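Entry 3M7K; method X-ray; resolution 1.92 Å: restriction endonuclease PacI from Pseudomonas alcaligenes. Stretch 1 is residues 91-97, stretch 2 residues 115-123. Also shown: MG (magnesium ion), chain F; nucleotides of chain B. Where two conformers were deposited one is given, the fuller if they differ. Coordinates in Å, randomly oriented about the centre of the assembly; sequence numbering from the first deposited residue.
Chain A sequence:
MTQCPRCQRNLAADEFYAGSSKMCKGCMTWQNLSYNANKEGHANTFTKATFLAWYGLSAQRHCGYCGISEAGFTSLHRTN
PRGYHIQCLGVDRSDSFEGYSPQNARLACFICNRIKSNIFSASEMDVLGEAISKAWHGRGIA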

# COMPACT_ATOMS: atom_id res chain seq x y z
N VAL A 91 -14.86 -2.00 3.49
CA VAL A 91 -14.99 -3.43 3.75
C VAL A 91 -13.87 -4.23 3.08
O VAL A 91 -13.68 -4.14 1.87
CB VAL A 91 -16.36 -3.96 3.23
CG1 VAL A 91 -16.52 -5.44 3.56
CG2 VAL A 91 -17.53 -3.16 3.83
N ASP A 92 -13.11 -4.98 3.89
CA ASP A 92 -12.07 -5.88 3.39
C ASP A 92 -12.65 -7.29 3.22
O ASP A 92 -13.28 -7.82 4.13
CB ASP A 92 -10.91 -5.97 4.39
CG ASP A 92 -9.91 -7.05 4.02
OD1 ASP A 92 -9.51 -7.07 2.84
OD2 ASP A 92 -9.51 -7.86 4.91
N ARG A 93 -12.44 -7.86 2.05
CA ARG A 93 -12.66 -9.29 1.83
C ARG A 93 -11.42 -9.99 2.40
O ARG A 93 -10.36 -10.01 1.75
CB ARG A 93 -12.84 -9.56 0.34
CG ARG A 93 -14.01 -8.76 -0.29
CD ARG A 93 -14.03 -8.85 -1.83
NE ARG A 93 -12.90 -8.14 -2.47
CZ ARG A 93 -11.80 -8.75 -2.93
NH1 ARG A 93 -11.68 -10.06 -2.85
NH2 ARG A 93 -10.83 -8.04 -3.50
N SER A 94 -11.54 -10.46 3.64
CA SER A 94 -10.45 -11.09 4.40
C SER A 94 -9.57 -11.97 3.53
O SER A 94 -8.37 -11.75 3.41
CB SER A 94 -11.03 -12.00 5.50
OG SER A 94 -11.01 -11.31 6.73
N ASP A 95 -10.20 -12.98 2.97
CA ASP A 95 -9.57 -13.84 2.00
C ASP A 95 -9.82 -13.15 0.67
O ASP A 95 -10.97 -13.06 0.21
CB ASP A 95 -10.20 -15.25 2.06
CG ASP A 95 -9.56 -16.21 1.08
OD1 ASP A 95 -8.75 -15.76 0.25
OD2 ASP A 95 -9.89 -17.41 1.11
N SER A 96 -8.75 -12.62 0.08
CA SER A 96 -8.90 -11.78 -1.09
C SER A 96 -9.32 -12.57 -2.32
O SER A 96 -9.72 -11.98 -3.33
CB SER A 96 -7.62 -10.97 -1.39
OG SER A 96 -7.96 -9.61 -1.67
N PHE A 97 -9.21 -13.90 -2.23
CA PHE A 97 -9.75 -14.78 -3.24
C PHE A 97 -11.26 -14.96 -3.13
O PHE A 97 -11.90 -15.37 -4.10
CB PHE A 97 -9.10 -16.17 -3.16
CG PHE A 97 -7.64 -16.19 -3.47
CD1 PHE A 97 -7.19 -16.27 -4.79
CD2 PHE A 97 -6.70 -16.19 -2.44
CE1 PHE A 97 -5.82 -16.32 -5.09
CE2 PHE A 97 -5.31 -16.22 -2.72
CZ PHE A 97 -4.88 -16.29 -4.05
N ILE A 115 -3.13 -1.27 1.63
CA ILE A 115 -1.88 -1.94 2.05
C ILE A 115 -1.95 -3.45 1.93
O ILE A 115 -1.07 -4.09 1.29
CB ILE A 115 -1.46 -1.47 3.47
CG1 ILE A 115 -1.03 0.00 3.37
CG2 ILE A 115 -0.31 -2.36 4.03
CD1 ILE A 115 -0.78 0.69 4.73
N LYS A 116 -3.00 -4.03 2.51
CA LYS A 116 -3.21 -5.46 2.47
C LYS A 116 -3.29 -5.90 1.01
O LYS A 116 -2.68 -6.92 0.63
CB LYS A 116 -4.50 -5.83 3.23
CG LYS A 116 -4.82 -7.33 3.26
CD LYS A 116 -6.08 -7.61 4.15
CE LYS A 116 -6.63 -9.04 3.93
NZ LYS A 116 -7.48 -9.16 2.69
N SER A 117 -4.02 -5.12 0.19
CA SER A 117 -4.17 -5.37 -1.25
C SER A 117 -4.53 -6.86 -1.42
O SER A 117 -5.40 -7.36 -0.71
CB SER A 117 -2.90 -5.02 -2.03
OG SER A 117 -3.11 -5.14 -3.44
N ASN A 118 -3.87 -7.55 -2.35
CA ASN A 118 -3.96 -9.01 -2.40
C ASN A 118 -2.62 -9.65 -2.05
O ASN A 118 -2.35 -10.79 -2.40
CB ASN A 118 -4.46 -9.52 -3.77
CG ASN A 118 -3.45 -9.29 -4.89
OD1 ASN A 118 -2.52 -8.48 -4.76
ND2 ASN A 118 -3.66 -9.98 -6.01
N ILE A 119 -1.80 -8.90 -1.33
CA ILE A 119 -0.46 -9.36 -0.96
C ILE A 119 -0.50 -10.17 0.33
O ILE A 119 -0.00 -11.30 0.37
CB ILE A 119 0.48 -8.13 -0.75
CG1 ILE A 119 0.65 -7.36 -2.05
CG2 ILE A 119 1.85 -8.57 -0.24
CD1 ILE A 119 1.31 -5.97 -1.85
N PHE A 120 -1.09 -9.60 1.38
CA PHE A 120 -1.00 -10.15 2.75
C PHE A 120 -2.26 -10.89 3.16
O PHE A 120 -3.37 -10.48 2.80
CB PHE A 120 -0.70 -9.02 3.77
CG PHE A 120 0.60 -8.30 3.51
CD1 PHE A 120 0.62 -7.05 2.91
CD2 PHE A 120 1.82 -8.91 3.82
CE1 PHE A 120 1.83 -6.39 2.64
CE2 PHE A 120 3.04 -8.27 3.57
CZ PHE A 120 3.05 -6.99 2.97
N SER A 121 -2.11 -11.97 3.93
CA SER A 121 -3.28 -12.59 4.56
C SER A 121 -3.81 -11.69 5.67
O SER A 121 -3.13 -10.74 6.09
CB SER A 121 -2.91 -13.95 5.15
OG SER A 121 -2.02 -13.78 6.24
N ALA A 122 -5.03 -11.98 6.12
CA ALA A 122 -5.63 -11.26 7.23
C ALA A 122 -4.73 -11.40 8.45
O ALA A 122 -4.47 -10.41 9.13
CB ALA A 122 -7.03 -11.81 7.51
N SER A 123 -4.22 -12.61 8.69
CA SER A 123 -3.28 -12.86 9.78
C SER A 123 -2.03 -12.00 9.68
O SER A 123 -1.63 -11.34 10.65
CB SER A 123 -2.88 -14.33 9.80
OG SER A 123 -2.09 -14.57 10.93
MG MG F . -9.44 -5.87 0.80
P DA B 9 -3.82 -6.03 -10.81
OP1 DA B 9 -3.46 -7.40 -11.21
OP2 DA B 9 -4.76 -5.19 -11.57
O5' DA B 9 -4.41 -6.11 -9.32
C5' DA B 9 -3.77 -6.85 -8.27
C4' DA B 9 -4.42 -6.46 -6.96
O4' DA B 9 -4.05 -5.08 -6.69
C3' DA B 9 -5.95 -6.52 -6.93
O3' DA B 9 -6.37 -7.22 -5.76
C2' DA B 9 -6.40 -5.06 -6.86
C1' DA B 9 -5.19 -4.42 -6.19
N9 DA B 9 -5.03 -2.99 -6.46
C8 DA B 9 -5.41 -2.26 -7.55
N7 DA B 9 -5.09 -0.99 -7.44
C5 DA B 9 -4.48 -0.87 -6.20
C6 DA B 9 -3.94 0.22 -5.49
N6 DA B 9 -3.92 1.46 -5.96
N1 DA B 9 -3.40 -0.01 -4.25
C2 DA B 9 -3.43 -1.27 -3.77
N3 DA B 9 -3.91 -2.37 -4.37
C4 DA B 9 -4.44 -2.10 -5.58
P DT B 10 -7.90 -7.34 -5.30
OP1 DT B 10 -7.99 -8.50 -4.39
OP2 DT B 10 -8.77 -7.19 -6.49
O5' DT B 10 -8.11 -6.01 -4.43
C5' DT B 10 -7.50 -5.93 -3.16
C4' DT B 10 -7.61 -4.52 -2.59
O4' DT B 10 -6.96 -3.61 -3.50
C3' DT B 10 -9.00 -3.93 -2.43
O3' DT B 10 -9.67 -4.48 -1.30
C2' DT B 10 -8.65 -2.45 -2.28
C1' DT B 10 -7.47 -2.31 -3.26
N1 DT B 10 -7.86 -1.75 -4.62
C2 DT B 10 -7.61 -0.41 -4.88
O2 DT B 10 -7.09 0.32 -4.06
N3 DT B 10 -8.00 0.05 -6.11
C4 DT B 10 -8.62 -0.71 -7.09
O4 DT B 10 -8.93 -0.22 -8.19
C5 DT B 10 -8.86 -2.10 -6.76
C7 DT B 10 -9.52 -3.04 -7.76
C6 DT B 10 -8.48 -2.55 -5.55
P DA B 8 -2.27 -0.12 -12.00
OP1 DA B 8 -3.25 -0.87 -12.80
OP2 DA B 8 -2.69 0.98 -11.09
O5' DA B 8 -1.43 -1.17 -11.11
C5' DA B 8 -0.72 -2.26 -11.71
C4' DA B 8 -0.93 -3.48 -10.85
O4' DA B 8 -0.34 -3.22 -9.54
C3' DA B 8 -2.38 -3.85 -10.60
O3' DA B 8 -2.44 -5.27 -10.66
C2' DA B 8 -2.64 -3.31 -9.18
C1' DA B 8 -1.29 -3.49 -8.52
N9 DA B 8 -1.01 -2.51 -7.46
C8 DA B 8 -0.92 -1.15 -7.65
N7 DA B 8 -0.65 -0.48 -6.54
C5 DA B 8 -0.55 -1.47 -5.57
C6 DA B 8 -0.29 -1.35 -4.19
N6 DA B 8 -0.07 -0.15 -3.59
N1 DA B 8 -0.28 -2.51 -3.48
C2 DA B 8 -0.49 -3.69 -4.11
N3 DA B 8 -0.75 -3.90 -5.42
C4 DA B 8 -0.77 -2.73 -6.10
O HOH W 1 -9.58 -8.02 -0.03
O HOH W 2 -6.59 -13.66 4.21
O HOH W 3 -7.08 -5.78 0.72

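Stretch 1 enters as a strand, residues 91-93, and then turns into a loop. Stretch 2 leaves a helix at Lys116, runs through a loop and enters a second helix at Ala122. Together they bury 246 Å², a modest area, and most of the contact runs through one lysine.

Val91 is buried but makes no contact with stretch 2.

Asp92 points its CA-to-CB bond toward stretch 2. Its carboxylate forms a salt bridge with Lys116. Lys116 NZ donates to Asp92 OD1 at 2.9 Å and weakly to Asp92 OD2, 3.3 Å from NZ. The same Asp92 OD1 binds the magnesium ion MG at 2.4 Å. An aspartate suits this place because its negative charge can serve two cations at once. The pair is buried, and the lysine charge is met there by the acid.

Lys116 reaches this site from a helix. Its chi1, chi2 and chi3 are all t, which extends the chain, and chi4 is m at the end. The backbones can therefore stay well apart, with Asp92 CA and Lys116 CA separated by 8.9 Å. Lys116 has 73 Å² covered by stretch 1, more than any other residue of the pair.

Arg93 contributes its backbone to the contact. Lys116 NZ donates a weak hydrogen bond to Arg93 O at 3.1 Å. The arginine side chain is used otherwise. Arg93 NH1 donates to Ser96 O at 2.8 Å, tying the loop back to the strand. Arg93 NH2 donates to DT10 OP1 at 3.0 Å, with the phosphate oxygen at the edge of the guanidinium.

Ser94 O takes the shortest of the lysine bonds, 2.8 Å from Lys116 NZ. The ammonium thus gathers a carboxylate and two successive carbonyls. Water 2 adds a second link: it donates to Ser94 O at 2.7 Å and accepts from Ala122 N at 3.0 Å. Ser94 OG lies 4.1 Å from Ala122 CB. The small side chains fit a close approach, with Ser94 CA and Ala122 CA 5.6 Å apart.

Asp95 points away from stretch 2 and does not touch it. Asp95 OD1 instead accepts from Phe97 N at 3.1 Å, within the loop.

Ser96 points toward stretch 2, where the backbones are again close: Ser96 CA and Asn118 CA are 5.8 Å apart. Ser96 OG sits 3.5 Å from Ser117 O and 4.1 Å from Asn118 CB. Ser96 OG donates to DT10 OP1 at 2.9 Å and accepts from water 1 at 2.8 Å. Water 1 also donates to Arg93 O at 2.8 Å and binds MG at 2.3 Å. On stretch 2, Ser117 O accepts from water 3 at 2.7 Å, and water 3 is also a ligand of MG. The metal and its waters therefore connect both stretches.

Phe97 is exposed and makes no contact across the pair.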